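Local coordinates for protein linoleate 11-lipoxygenase (PDB 5FX8) that uses a catalytic manganese ion to oxygenate linoleic and alpha-linolenic acids to their 11S- and 13R-hydroperoxides, at residues I408-Q413 and V464-T468; D427-L431 and L457-L463. One frame throughout, in Å; residues are numbered along the deposited sequence.

In the fold
Both contacts are made by helix 460-481, which further along carries the manganese ligand His478. Contact 2 involves its first turn and the loop before it, packed against the short helix 428-431; contact 1 follows directly, where residues 464-468 meet helix 396-420. Along the chain, contact 2 is nested within the excursion that contact 1 closes, since helix 428-431 comes after helix 396-420 and before helix 460-481. Their centres lie 13 Å apart, about 30 Å and 20 Å from the centre of the chain for contacts 2 and 1. Together they pack the N-terminal part of the helix that bears His478 against helices 396-420 and 428-431, contact 1 being the more deeply buried.

Contact 1 of 2, residues I408-Q413 and V464-T468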
loop_
_atom_site.group_PDB
_atom_site.type_symbol
_atom_site.label_atom_id
_atom_site.label_comp_id
_atom_site.label_asym_id
_atom_site.label_seq_id
_atom_site.Cartn_x
_atom_site.Cartn_y
_atom_site.Cartn_z
ATOM N N ILE A 408 -6.926 -18.351 -1.503
ATOM C CA ILE A 408 -8.075 -17.533 -1.861
ATOM C C ILE A 408 -9.097 -18.364 -2.619
ATOM O O ILE A 408 -10.304 -18.175 -2.484
ATOM C CB ILE A 408 -7.603 -16.321 -2.685
ATOM C CG1 ILE A 408 -6.693 -15.419 -1.841
ATOM C CG2 ILE A 408 -8.772 -15.571 -3.316
ATOM C CD1 ILE A 408 -6.259 -14.172 -2.545
ATOM N N ARG A 409 -8.624 -19.280 -3.448
ATOM C CA ARG A 409 -9.534 -20.023 -4.293
ATOM C C ARG A 409 -10.246 -21.069 -3.478
ATOM O O ARG A 409 -11.455 -21.243 -3.611
ATOM C CB ARG A 409 -8.793 -20.650 -5.463
ATOM C CG ARG A 409 -9.731 -21.383 -6.359
ATOM C CD ARG A 409 -9.177 -21.764 -7.697
ATOM N NE ARG A 409 -10.271 -22.301 -8.487
ATOM C CZ ARG A 409 -10.946 -21.628 -9.407
ATOM N NH1 ARG A 409 -10.603 -20.370 -9.699
ATOM N NH2 ARG A 409 -11.952 -22.222 -10.051
ATOM N N ARG A 410 -9.523 -21.731 -2.582
ATOM C CA ARG A 410 -10.200 -22.590 -1.632
ATOM C C ARG A 410 -11.319 -21.835 -0.926
ATOM O O ARG A 410 -12.460 -22.310 -0.882
ATOM C CB ARG A 410 -9.204 -23.165 -0.643
ATOM C CG ARG A 410 -9.817 -24.116 0.337
ATOM C CD ARG A 410 -8.785 -24.547 1.341
ATOM N NE ARG A 410 -7.569 -25.026 0.682
ATOM C CZ ARG A 410 -7.408 -26.280 0.262
ATOM N NH1 ARG A 410 -8.387 -27.177 0.431
ATOM N NH2 ARG A 410 -6.277 -26.641 -0.332
ATOM N N PHE A 411 -11.024 -20.644 -0.388
ATOM C CA PHE A 411 -12.090 -19.904 0.273
ATOM C C PHE A 411 -13.234 -19.607 -0.684
ATOM O O PHE A 411 -14.401 -19.745 -0.320
ATOM C CB PHE A 411 -11.591 -18.602 0.878
ATOM C CG PHE A 411 -12.691 -17.751 1.411
ATOM C CD1 PHE A 411 -13.342 -16.841 0.599
ATOM C CD2 PHE A 411 -13.097 -17.878 2.712
ATOM C CE1 PHE A 411 -14.349 -16.099 1.072
ATOM C CE2 PHE A 411 -14.102 -17.117 3.196
ATOM C CZ PHE A 411 -14.738 -16.236 2.371
ATOM N N MET A 412 -12.930 -19.142 -1.889
ATOM C CA MET A 412 -14.009 -18.721 -2.762
ATOM C C MET A 412 -14.852 -19.906 -3.160
ATOM O O MET A 412 -16.067 -19.789 -3.306
ATOM C CB MET A 412 -13.473 -17.997 -3.995
ATOM C CG MET A 412 -12.970 -16.620 -3.734
ATOM S SD MET A 412 -14.158 -15.508 -2.962
ATOM C CE MET A 412 -13.167 -14.027 -2.915
ATOM N N GLN A 413 -14.220 -21.052 -3.352
ATOM C CA GLN A 413 -14.953 -22.268 -3.668
ATOM C C GLN A 413 -15.894 -22.632 -2.537
ATOM O O GLN A 413 -17.068 -22.928 -2.763
ATOM C CB GLN A 413 -13.984 -23.406 -3.945
ATOM C CG GLN A 413 -14.675 -24.643 -4.472
ATOM C CD GLN A 413 -15.054 -24.528 -5.940
ATOM O OE1 GLN A 413 -14.180 -24.428 -6.802
ATOM N NE2 GLN A 413 -16.355 -24.553 -6.234
ATOM N N VAL A 464 -16.282 -18.610 -9.385
ATOM C CA VAL A 464 -15.143 -18.757 -8.486
ATOM C C VAL A 464 -13.899 -18.114 -9.089
ATOM O O VAL A 464 -13.077 -17.534 -8.371
ATOM C CB VAL A 464 -14.919 -20.245 -8.141
ATOM C CG1 VAL A 464 -13.632 -20.460 -7.418
ATOM C CG2 VAL A 464 -16.024 -20.746 -7.289
ATOM N N ASP A 465 -13.737 -18.204 -10.412
ATOM C CA ASP A 465 -12.621 -17.528 -11.068
ATOM C C ASP A 465 -12.702 -16.024 -10.897
ATOM O O ASP A 465 -11.711 -15.376 -10.572
ATOM C CB ASP A 465 -12.594 -17.849 -12.546
ATOM C CG ASP A 465 -12.130 -19.238 -12.832
ATOM O OD1 ASP A 465 -11.599 -19.912 -11.911
ATOM O OD2 ASP A 465 -12.310 -19.644 -14.001
ATOM N N VAL A 466 -13.877 -15.461 -11.132
ATOM C CA VAL A 466 -14.073 -14.025 -10.991
ATOM C C VAL A 466 -13.736 -13.561 -9.577
ATOM O O VAL A 466 -12.927 -12.644 -9.382
ATOM C CB VAL A 466 -15.512 -13.660 -11.393
ATOM C CG1 VAL A 466 -15.871 -12.253 -10.963
ATOM C CG2 VAL A 466 -15.652 -13.798 -12.862
ATOM N N LEU A 467 -14.335 -14.198 -8.572
ATOM C CA LEU A 467 -14.118 -13.786 -7.190
ATOM C C LEU A 467 -12.675 -14.018 -6.740
ATOM O O LEU A 467 -12.110 -13.204 -5.996
ATOM C CB LEU A 467 -15.101 -14.511 -6.281
ATOM C CG LEU A 467 -16.576 -14.361 -6.645
ATOM C CD1 LEU A 467 -17.487 -15.036 -5.648
ATOM C CD2 LEU A 467 -16.944 -12.890 -6.776
ATOM N N THR A 468 -12.056 -15.104 -7.197
ATOM C CA THR A 468 -10.650 -15.330 -6.901
ATOM C C THR A 468 -9.770 -14.253 -7.516
ATOM O O THR A 468 -8.854 -13.739 -6.869
ATOM C CB THR A 468 -10.238 -16.700 -7.398
ATOM O OG1 THR A 468 -11.173 -17.641 -6.907
ATOM C CG2 THR A 468 -8.906 -17.066 -6.865
#
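Arg409 lays its guanidinium over Val464, whose CG1 sits under the centre of one face, 3.5 Å from Arg409 CZ. CG of Arg409 is anti to the backbone N (chi1 -178°) and the chain runs on extended to NE, which carries the charged group across the valine to Asp465. There a single carboxylate oxygen receives the salt bridge at the guanidinium edge: Arg409 NH1 is modelled 2.5 Å from Asp465 OD1, a doubtful length at this resolution, and NH2 adds a weak second bond. With both bonds on OD1 and the planes 51° apart, the pairing is neither flat nor two-oxygen. Further along the two helices the contact is mostly apolar. Met412, bent at chi2, brings SD to 3.6 Å from Leu467 CB, the two side chains crossing at about a right angle, while its CE reaches the Leu467 carbonyl. Thr468 OG1 is modelled very close to Val464 O, probably as a hydrogen bond of uncertain length, and CG2 meets Arg409 CB, at 3.9 Å, and Ile408 CG2. Gln413 NE2 lies 4.0 Å from Val464 CG2. The helix segments run at 130° to each other, their axes 9.1 Å apart; Phe555 and Ala471 also pack on Met412. Charges thus pair at the partly exposed margin and the threonine hydroxyl is probably satisfied within its own helix, leaving mainly aliphatic groups and sulfur in the buried interface.

Contact 2 of 2, residues D427-L431 and L457-L463; sequences DGALL and LRRRAQL
The short helix 428-431 packs beside the loop that leads into helix 460-481, with the CA atoms of Leu431 and Arg458 6.0 Å apart and those of Asp427 and Arg459 6.3 Å apart. Asp427 uses both carboxylate oxygens on one residue. Its OD2 takes the backbone N-H of Arg460 at 3.0 Å, a nearly straight bond (166°) that arrives from above the carboxylate plane. OD1 forms a more bent salt bridge (132°) with Arg460 NE at 2.7 Å; OD1 lies close to the guanidinium plane, while the NE donor comes from the syn side of the carboxylate but tilted 34° out of its plane. Arg460 stays extended from CG to NE, and its NH1 is paired with Asp417 of helix 396-420, so two acidic residues share this buried arginine. Leu430 divides its methyls: CD1 lies 3.5 Å from Arg460 CG, and CD2 lies 3.7 Å from Leu457 CD2, with Leu463 CB slightly farther off. Leu431 rests CD2 near the carbonyl of Leu457. Tyr420 packs against Leu430, Arg460 and Leu463. The arrangement is that of a helix start, with Arg459 at the N-cap position and a first-turn N-H bound by a carboxylate from a distant part of the chain.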
loop_
_atom_site.group_PDB
_atom_site.type_symbol
_atom_site.label_atom_id
_atom_site.label_comp_id
_atom_site.label_asym_id
_atom_site.label_seq_id
_atom_site.Cartn_x
_atom_site.Cartn_y
_atom_site.Cartn_z
ATOM N N ASP A 427 -25.839 -26.923 -11.363
ATOM C CA ASP A 427 -25.614 -25.490 -11.180
ATOM C C ASP A 427 -26.841 -24.628 -11.512
ATOM O O ASP A 427 -26.706 -23.500 -11.963
ATOM C CB ASP A 427 -24.417 -25.040 -12.011
ATOM C CG ASP A 427 -23.105 -25.427 -11.377
ATOM O OD1 ASP A 427 -23.124 -25.834 -10.196
ATOM O OD2 ASP A 427 -22.058 -25.337 -12.039
ATOM N N GLY A 428 -28.032 -25.166 -11.245
ATOM C CA GLY A 428 -29.247 -24.429 -11.517
ATOM C C GLY A 428 -29.432 -23.216 -10.627
ATOM O O GLY A 428 -29.882 -22.164 -11.092
ATOM N N ALA A 429 -29.091 -23.333 -9.342
ATOM C CA ALA A 429 -29.173 -22.163 -8.472
ATOM C C ALA A 429 -28.401 -20.960 -9.040
ATOM O O ALA A 429 -28.855 -19.822 -8.908
ATOM C CB ALA A 429 -28.688 -22.504 -7.065
ATOM N N LEU A 430 -27.236 -21.178 -9.666
ATOM C CA LEU A 430 -26.531 -20.050 -10.275
ATOM C C LEU A 430 -27.266 -19.535 -11.491
ATOM O O LEU A 430 -27.272 -18.336 -11.755
ATOM C CB LEU A 430 -25.114 -20.424 -10.700
ATOM C CG LEU A 430 -23.996 -20.362 -9.681
ATOM C CD1 LEU A 430 -23.987 -21.658 -8.868
ATOM C CD2 LEU A 430 -22.696 -20.173 -10.407
ATOM N N LEU A 431 -27.851 -20.426 -12.269
ATOM C CA LEU A 431 -28.466 -19.970 -13.501
ATOM C C LEU A 431 -29.713 -19.163 -13.223
ATOM O O LEU A 431 -30.014 -18.229 -13.969
ATOM C CB LEU A 431 -28.779 -21.151 -14.409
ATOM C CG LEU A 431 -27.568 -21.633 -15.195
ATOM C CD1 LEU A 431 -27.516 -23.154 -15.246
ATOM C CD2 LEU A 431 -27.567 -21.002 -16.579
ATOM N N LEU A 457 -23.847 -17.181 -17.390
ATOM C CA LEU A 457 -22.805 -17.836 -16.622
ATOM C C LEU A 457 -23.368 -19.149 -16.102
ATOM O O LEU A 457 -24.299 -19.159 -15.294
ATOM C CB LEU A 457 -22.321 -16.917 -15.493
ATOM C CG LEU A 457 -21.207 -17.345 -14.529
ATOM C CD1 LEU A 457 -20.292 -16.184 -14.001
ATOM C CD2 LEU A 457 -21.804 -18.166 -13.374
ATOM N N ARG A 458 -22.802 -20.258 -16.571
ATOM C CA ARG A 458 -23.403 -21.563 -16.365
ATOM C C ARG A 458 -22.720 -22.412 -15.309
ATOM O O ARG A 458 -23.362 -23.320 -14.776
ATOM C CB ARG A 458 -23.416 -22.342 -17.679
ATOM C CG ARG A 458 -23.524 -21.463 -18.899
ATOM C CD ARG A 458 -24.058 -22.237 -20.081
ATOM N NE ARG A 458 -25.499 -22.452 -19.979
ATOM C CZ ARG A 458 -26.387 -21.925 -20.810
ATOM N NH1 ARG A 458 -25.974 -21.161 -21.808
ATOM N NH2 ARG A 458 -27.676 -22.168 -20.650
ATOM N N ARG A 459 -21.457 -22.145 -14.981
ATOM C CA ARG A 459 -20.672 -23.029 -14.129
ATOM C C ARG A 459 -20.158 -22.289 -12.901
ATOM O O ARG A 459 -19.600 -21.205 -13.031
ATOM C CB ARG A 459 -19.499 -23.610 -14.927
ATOM C CG ARG A 459 -19.934 -24.411 -16.165
ATOM C CD ARG A 459 -18.748 -24.977 -16.970
ATOM N NE ARG A 459 -18.018 -23.914 -17.657
ATOM C CZ ARG A 459 -16.845 -23.423 -17.263
ATOM N NH1 ARG A 459 -16.232 -23.901 -16.186
ATOM N NH2 ARG A 459 -16.283 -22.444 -17.956
ATOM N N ARG A 460 -20.322 -22.887 -11.717
ATOM C CA ARG A 460 -19.708 -22.350 -10.502
ATOM C C ARG A 460 -18.242 -21.980 -10.697
ATOM O O ARG A 460 -17.779 -20.979 -10.149
ATOM C CB ARG A 460 -19.789 -23.356 -9.367
ATOM C CG ARG A 460 -21.144 -23.701 -8.958
ATOM C CD ARG A 460 -21.137 -24.927 -8.118
ATOM N NE ARG A 460 -22.477 -25.196 -7.644
ATOM C CZ ARG A 460 -22.793 -25.180 -6.362
ATOM N NH1 ARG A 460 -21.836 -24.940 -5.482
ATOM N NH2 ARG A 460 -24.035 -25.406 -5.962
ATOM N N ALA A 461 -17.477 -22.808 -11.413
ATOM C CA ALA A 461 -16.063 -22.515 -11.589
ATOM C C ALA A 461 -15.839 -21.124 -12.164
ATOM O O ALA A 461 -14.805 -20.510 -11.902
ATOM C CB ALA A 461 -15.411 -23.559 -12.489
ATOM N N GLN A 462 -16.785 -20.615 -12.950
ATOM C CA GLN A 462 -16.612 -19.296 -13.546
ATOM C C GLN A 462 -16.757 -18.210 -12.499
ATOM O O GLN A 462 -15.917 -17.308 -12.401
ATOM C CB GLN A 462 -17.616 -19.078 -14.670
ATOM C CG GLN A 462 -17.322 -19.881 -15.889
ATOM C CD GLN A 462 -18.308 -19.642 -16.983
ATOM O OE1 GLN A 462 -19.368 -20.257 -17.017
ATOM N NE2 GLN A 462 -17.968 -18.739 -17.895
ATOM N N LEU A 463 -17.819 -18.284 -11.708
ATOM C CA LEU A 463 -17.963 -17.340 -10.625
ATOM C C LEU A 463 -16.766 -17.406 -9.682
ATOM O O LEU A 463 -16.263 -16.369 -9.238
ATOM C CB LEU A 463 -19.275 -17.607 -9.896
ATOM C CG LEU A 463 -19.503 -16.623 -8.763
ATOM C CD1 LEU A 463 -19.537 -15.240 -9.342
ATOM C CD2 LEU A 463 -20.740 -16.923 -7.993
#